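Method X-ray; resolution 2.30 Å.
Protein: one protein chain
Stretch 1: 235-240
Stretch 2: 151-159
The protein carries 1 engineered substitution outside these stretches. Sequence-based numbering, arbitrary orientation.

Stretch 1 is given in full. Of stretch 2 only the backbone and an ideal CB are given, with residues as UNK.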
ATOM      1  N   PRO A 235      -1.699  20.279  14.578  1.00 50.71           N
ATOM      2  CA  PRO A 235      -0.404  20.204  15.262  1.00 45.48           C
ATOM      3  C   PRO A 235      -0.336  19.038  16.244  1.00 40.33           C
ATOM      4  O   PRO A 235      -0.662  19.196  17.420  1.00 46.64           O
ATOM      5  CB  PRO A 235      -0.317  21.545  15.995  1.00 48.29           C
ATOM      6  CG  PRO A 235      -1.736  21.942  16.213  1.00 52.01           C
ATOM      7  CD  PRO A 235      -2.490  21.443  15.015  1.00 56.73           C
ATOM      8  N   THR A 236       0.088  17.874  15.755  1.00 39.34           N
ATOM      9  CA  THR A 236       0.145  16.668  16.565  1.00 35.05           C
ATOM     10  C   THR A 236       1.551  16.103  16.713  1.00 32.30           C
ATOM     11  O   THR A 236       1.722  15.085  17.393  1.00 24.35           O
ATOM     12  CB  THR A 236      -0.778  15.591  15.979  1.00 38.92           C
ATOM     13  OG1 THR A 236      -0.488  15.420  14.587  1.00 44.07           O
ATOM     14  CG2 THR A 236      -2.234  15.994  16.142  1.00 41.84           C
ATOM     15  N   ARG A 237       2.558  16.722  16.103  1.00 25.85           N
ATOM     16  CA  ARG A 237       3.941  16.291  16.255  1.00 23.50           C
ATOM     17  C   ARG A 237       4.551  16.989  17.465  1.00 25.78           C
ATOM     18  O   ARG A 237       4.676  18.218  17.480  1.00 30.40           O
ATOM     19  CB  ARG A 237       4.750  16.594  14.995  1.00 28.04           C
ATOM     20  CG  ARG A 237       6.249  16.382  15.157  1.00 28.56           C
ATOM     21  CD  ARG A 237       6.996  16.731  13.881  1.00 26.87           C
ATOM     22  NE  ARG A 237       8.442  16.620  14.047  1.00 29.31           N
ATOM     23  CZ  ARG A 237       9.320  16.867  13.082  1.00 30.28           C
ATOM     24  NH1 ARG A 237       8.898  17.236  11.879  1.00 24.80           N
ATOM     25  NH2 ARG A 237      10.619  16.744  13.317  1.00 26.04           N
ATOM     26  N   LEU A 238       4.925  16.207  18.475  1.00 20.33           N
ATOM     27  CA  LEU A 238       5.509  16.746  19.694  1.00 20.25           C
ATOM     28  C   LEU A 238       7.014  16.898  19.529  1.00 22.53           C
ATOM     29  O   LEU A 238       7.678  16.039  18.943  1.00 28.94           O
ATOM     30  CB  LEU A 238       5.194  15.844  20.891  1.00 20.73           C
ATOM     31  CG  LEU A 238       5.700  16.277  22.273  1.00 24.55           C
ATOM     32  CD1 LEU A 238       4.674  15.961  23.354  1.00 19.12           C
ATOM     33  CD2 LEU A 238       7.030  15.612  22.604  1.00 25.50           C
ATOM     34  N   ILE A 239       7.550  17.996  20.055  1.00 19.52           N
ATOM     35  CA  ILE A 239       8.966  18.317  19.937  1.00 20.81           C
ATOM     36  C   ILE A 239       9.474  18.757  21.303  1.00 27.22           C
ATOM     37  O   ILE A 239       8.965  19.730  21.876  1.00 18.70           O
ATOM     38  CB  ILE A 239       9.218  19.403  18.878  1.00 22.37           C
ATOM     39  CG1 ILE A 239       9.045  18.816  17.472  1.00 26.02           C
ATOM     40  CG2 ILE A 239      10.595  20.004  19.045  1.00 34.63           C
ATOM     41  CD1 ILE A 239       9.384  19.777  16.352  1.00 33.64           C
ATOM     42  N   VAL A 240      10.463  18.038  21.827  1.00 22.53           N
ATOM     43  CA  VAL A 240      11.069  18.377  23.110  1.00 20.63           C
ATOM     44  C   VAL A 240      12.081  19.493  22.896  1.00 24.55           C
ATOM     45  O   VAL A 240      12.933  19.413  22.005  1.00 18.81           O
ATOM     46  CB  VAL A 240      11.733  17.145  23.746  1.00 19.55           C
ATOM     47  CG1 VAL A 240      12.251  17.479  25.137  1.00 14.71           C
ATOM     48  CG2 VAL A 240      10.759  15.977  23.798  1.00 18.25           C
ATOM     49  N   UNK A 151      13.389  25.151  11.353  1.00 39.19           N
ATOM     50  CA  UNK A 151      12.505  24.895  10.223  1.00 39.16           C
ATOM     51  C   UNK A 151      11.170  24.286  10.631  1.00 39.23           C
ATOM     52  O   UNK A 151      10.223  24.321   9.839  1.00 47.32           O
ATOM     53  CB  UNK A 151      13.202  23.969   9.224  1.00 39.16           C
ATOM     54  N   UNK A 152      11.073  23.730  11.838  1.00 28.22           N
ATOM     55  CA  UNK A 152       9.815  23.185  12.351  1.00 30.07           C
ATOM     56  C   UNK A 152       9.130  24.283  13.154  1.00 31.98           C
ATOM     57  O   UNK A 152       9.520  24.577  14.287  1.00 34.57           O
ATOM     58  CB  UNK A 152      10.047  21.936  13.204  1.00 30.07           C
ATOM     59  N   UNK A 153       8.106  24.892  12.566  1.00 33.11           N
ATOM     60  CA  UNK A 153       7.436  26.043  13.166  1.00 30.85           C
ATOM     61  C   UNK A 153       6.474  25.581  14.253  1.00 27.91           C
ATOM     62  O   UNK A 153       5.537  24.820  13.968  1.00 32.21           O
ATOM     63  CB  UNK A 153       6.691  26.852  12.102  1.00 30.85           C
ATOM     64  N   UNK A 154       6.657  26.008  15.500  1.00 31.24           N
ATOM     65  CA  UNK A 154       5.698  25.649  16.550  1.00 34.47           C
ATOM     66  C   UNK A 154       4.462  26.532  16.505  1.00 34.32           C
ATOM     67  O   UNK A 154       4.544  27.750  16.327  1.00 39.99           O
ATOM     68  CB  UNK A 154       6.355  25.749  17.928  1.00 34.47           C
ATOM     69  N   UNK A 155       3.303  25.896  16.666  1.00 25.51           N
ATOM     70  CA  UNK A 155       2.030  26.602  16.701  1.00 37.92           C
ATOM     71  C   UNK A 155       1.526  26.840  18.116  1.00 35.84           C
ATOM     72  O   UNK A 155       0.758  27.783  18.331  1.00 36.16           O
ATOM     73  CB  UNK A 155       0.981  25.819  15.909  1.00 37.92           C
ATOM     74  N   UNK A 156       1.947  26.014  19.069  1.00 39.97           N
ATOM     75  CA  UNK A 156       1.555  26.121  20.469  1.00 34.35           C
ATOM     76  C   UNK A 156       2.378  25.107  21.255  1.00 28.62           C
ATOM     77  O   UNK A 156       3.100  24.288  20.680  1.00 28.09           O
ATOM     78  CB  UNK A 156       0.054  25.886  20.654  1.00 34.35           C
ATOM     79  N   UNK A 157       2.268  25.179  22.576  1.00 26.14           N
ATOM     80  CA  UNK A 157       2.882  24.200  23.459  1.00 30.00           C
ATOM     81  C   UNK A 157       1.829  23.225  23.968  1.00 29.21           C
ATOM     82  O   UNK A 157       0.624  23.429  23.803  1.00 28.54           O
ATOM     83  CB  UNK A 157       3.585  24.891  24.629  1.00 30.00           C
ATOM     84  N   UNK A 158       2.300  22.149  24.600  1.00 21.93           N
ATOM     85  CA  UNK A 158       1.362  21.229  25.229  1.00 23.81           C
ATOM     86  C   UNK A 158       0.638  21.916  26.381  1.00 26.56           C
ATOM     87  O   UNK A 158      -0.551  21.663  26.612  1.00 28.83           O
ATOM     88  CB  UNK A 158       2.087  19.976  25.725  1.00 23.81           C
ATOM     89  N   UNK A 159       1.323  22.811  27.100  1.00 26.94           N
ATOM     90  CA  UNK A 159       0.657  23.589  28.140  1.00 25.80           C
ATOM     91  C   UNK A 159      -0.513  24.384  27.572  1.00 31.55           C
ATOM     92  O   UNK A 159      -1.587  24.441  28.182  1.00 34.83           O
ATOM     93  CB  UNK A 159       1.653  24.533  28.817  1.00 25.80           C
TER

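Position 151 has no atom of stretch 1 within 5.5 Å of its ideal CB, so the contact sets no preference there; the residue is R151, whose guanidinium nitrogens NH1 and NH2 are hydrogen-bonded elsewhere in the structure.

At position 152 the CA-to-CB bond points toward stretch 1, and the ideal CB lies 3.9 Å from I239 CD1 and 5.0 Å from R237 NH1. The R237 chain is fully extended (chi1 to chi3 all t), which carries its guanidinium to this site. An apolar stem would suit the isoleucine methyl and an acidic end would answer the positive charge; a medium-length polar or aliphatic side chain could also fit. The residue is E152, with chi1 m and chi2 p. Its CB packs on I239 CD1 at 3.9 Å, while its CG lies over one face of the guanidinium, 3.9 Å from R237 NH1. The carboxylate does not form a salt bridge: E152 OE2 is 4.5 Å from R237 NH2 and well out of the guanidinium plane, so the attraction is one of charge alone. A water joins the two, donating to E152 OE2 at 3.0 Å and accepting from R237 NH2 at 3.2 Å.

At 153 CA-to-CB points away, and many residues would serve; it is V153. At 154 the bond runs sideways, with nothing of stretch 1 within 5.5 Å of CB. A phi of -80° is compatible with proline, and P154 is found.

Position 155 points toward P235, whose CB is 4.5 Å from the ideal CB. With only a proline ring on offer, a small or medium apolar side chain would be reasonable. C155 (chi1 m) makes this loose apolar contact.

At 156 CA-to-CB is sideways and the ideal CB has no atom of stretch 1 within 5.5 Å, so only a side chain that reaches further could touch the ring of P235. Leucine, methionine or another long apolar side chain would do. L156, with chi1 p and chi2 t, brings CD2 to 3.7 Å from P235 CG.

Position 157 is out of reach of stretch 1, but it immediately precedes a helix, where serine, threonine, aspartate or asparagine commonly cap. T157 does so, capping a backbone N just past the stretch.

Position 158 points toward L238, with CD1 5.3 Å from the ideal CB, leaving room for a modest apolar group. V158 (chi1 t) fills it, placing CG2 4.0 Å from L238 CD1.

Position 159 is helical and out of reach of stretch 1, so any helix-compatible residue would do; it is A159.

Stretch 2 151-159: REVPCLTVA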
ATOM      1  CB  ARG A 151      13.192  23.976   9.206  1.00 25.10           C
ATOM      2  CG  ARG A 151      14.395  24.604   8.516  1.00 33.16           C
ATOM      3  CD  ARG A 151      14.914  23.729   7.383  1.00 32.33           C
ATOM      4  NE  ARG A 151      15.916  24.423   6.576  1.00 46.05           N
ATOM      5  CZ  ARG A 151      17.229  24.302   6.743  1.00 46.78           C
ATOM      6  NH1 ARG A 151      18.063  24.974   5.961  1.00 45.56           N
ATOM      7  NH2 ARG A 151      17.710  23.506   7.689  1.00 50.42           N
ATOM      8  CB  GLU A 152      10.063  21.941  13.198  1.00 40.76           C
ATOM      9  CG  GLU A 152      10.605  20.743  12.424  1.00 48.80           C
ATOM     10  CD  GLU A 152      12.085  20.862  12.106  1.00 46.91           C
ATOM     11  OE1 GLU A 152      12.797  21.581  12.838  1.00 44.45           O
ATOM     12  OE2 GLU A 152      12.535  20.237  11.121  1.00 47.49           O
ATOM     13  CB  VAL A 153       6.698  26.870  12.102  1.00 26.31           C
ATOM     14  CG1 VAL A 153       5.897  27.979  12.762  1.00 27.36           C
ATOM     15  CG2 VAL A 153       7.688  27.444  11.101  1.00 29.30           C
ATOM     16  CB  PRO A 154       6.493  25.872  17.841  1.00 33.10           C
ATOM     17  CG  PRO A 154       7.452  26.951  17.490  1.00 32.77           C
ATOM     18  CD  PRO A 154       7.812  26.750  16.037  1.00 28.72           C
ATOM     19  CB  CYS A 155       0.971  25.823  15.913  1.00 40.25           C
ATOM     20  SG  CYS A 155       1.491  25.363  14.247  1.00 66.63           S
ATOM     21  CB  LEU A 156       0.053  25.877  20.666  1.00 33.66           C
ATOM     22  CG  LEU A 156      -0.477  24.449  20.504  1.00 38.56           C
ATOM     23  CD1 LEU A 156      -1.825  24.310  21.193  1.00 35.95           C
ATOM     24  CD2 LEU A 156      -0.592  24.055  19.038  1.00 36.88           C
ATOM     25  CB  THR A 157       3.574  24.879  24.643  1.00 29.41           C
ATOM     26  OG1 THR A 157       2.612  25.640  25.384  1.00 35.35           O
ATOM     27  CG2 THR A 157       4.690  25.796  24.168  1.00 28.89           C
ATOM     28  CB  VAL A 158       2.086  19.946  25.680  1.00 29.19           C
ATOM     29  CG1 VAL A 158       1.129  19.026  26.422  1.00 25.87           C
ATOM     30  CG2 VAL A 158       2.675  19.228  24.478  1.00 20.29           C
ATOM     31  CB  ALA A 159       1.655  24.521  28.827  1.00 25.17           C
TER
HETATM   32  O   HOH W   1      11.940  17.373  10.493  1.00 55.89           O
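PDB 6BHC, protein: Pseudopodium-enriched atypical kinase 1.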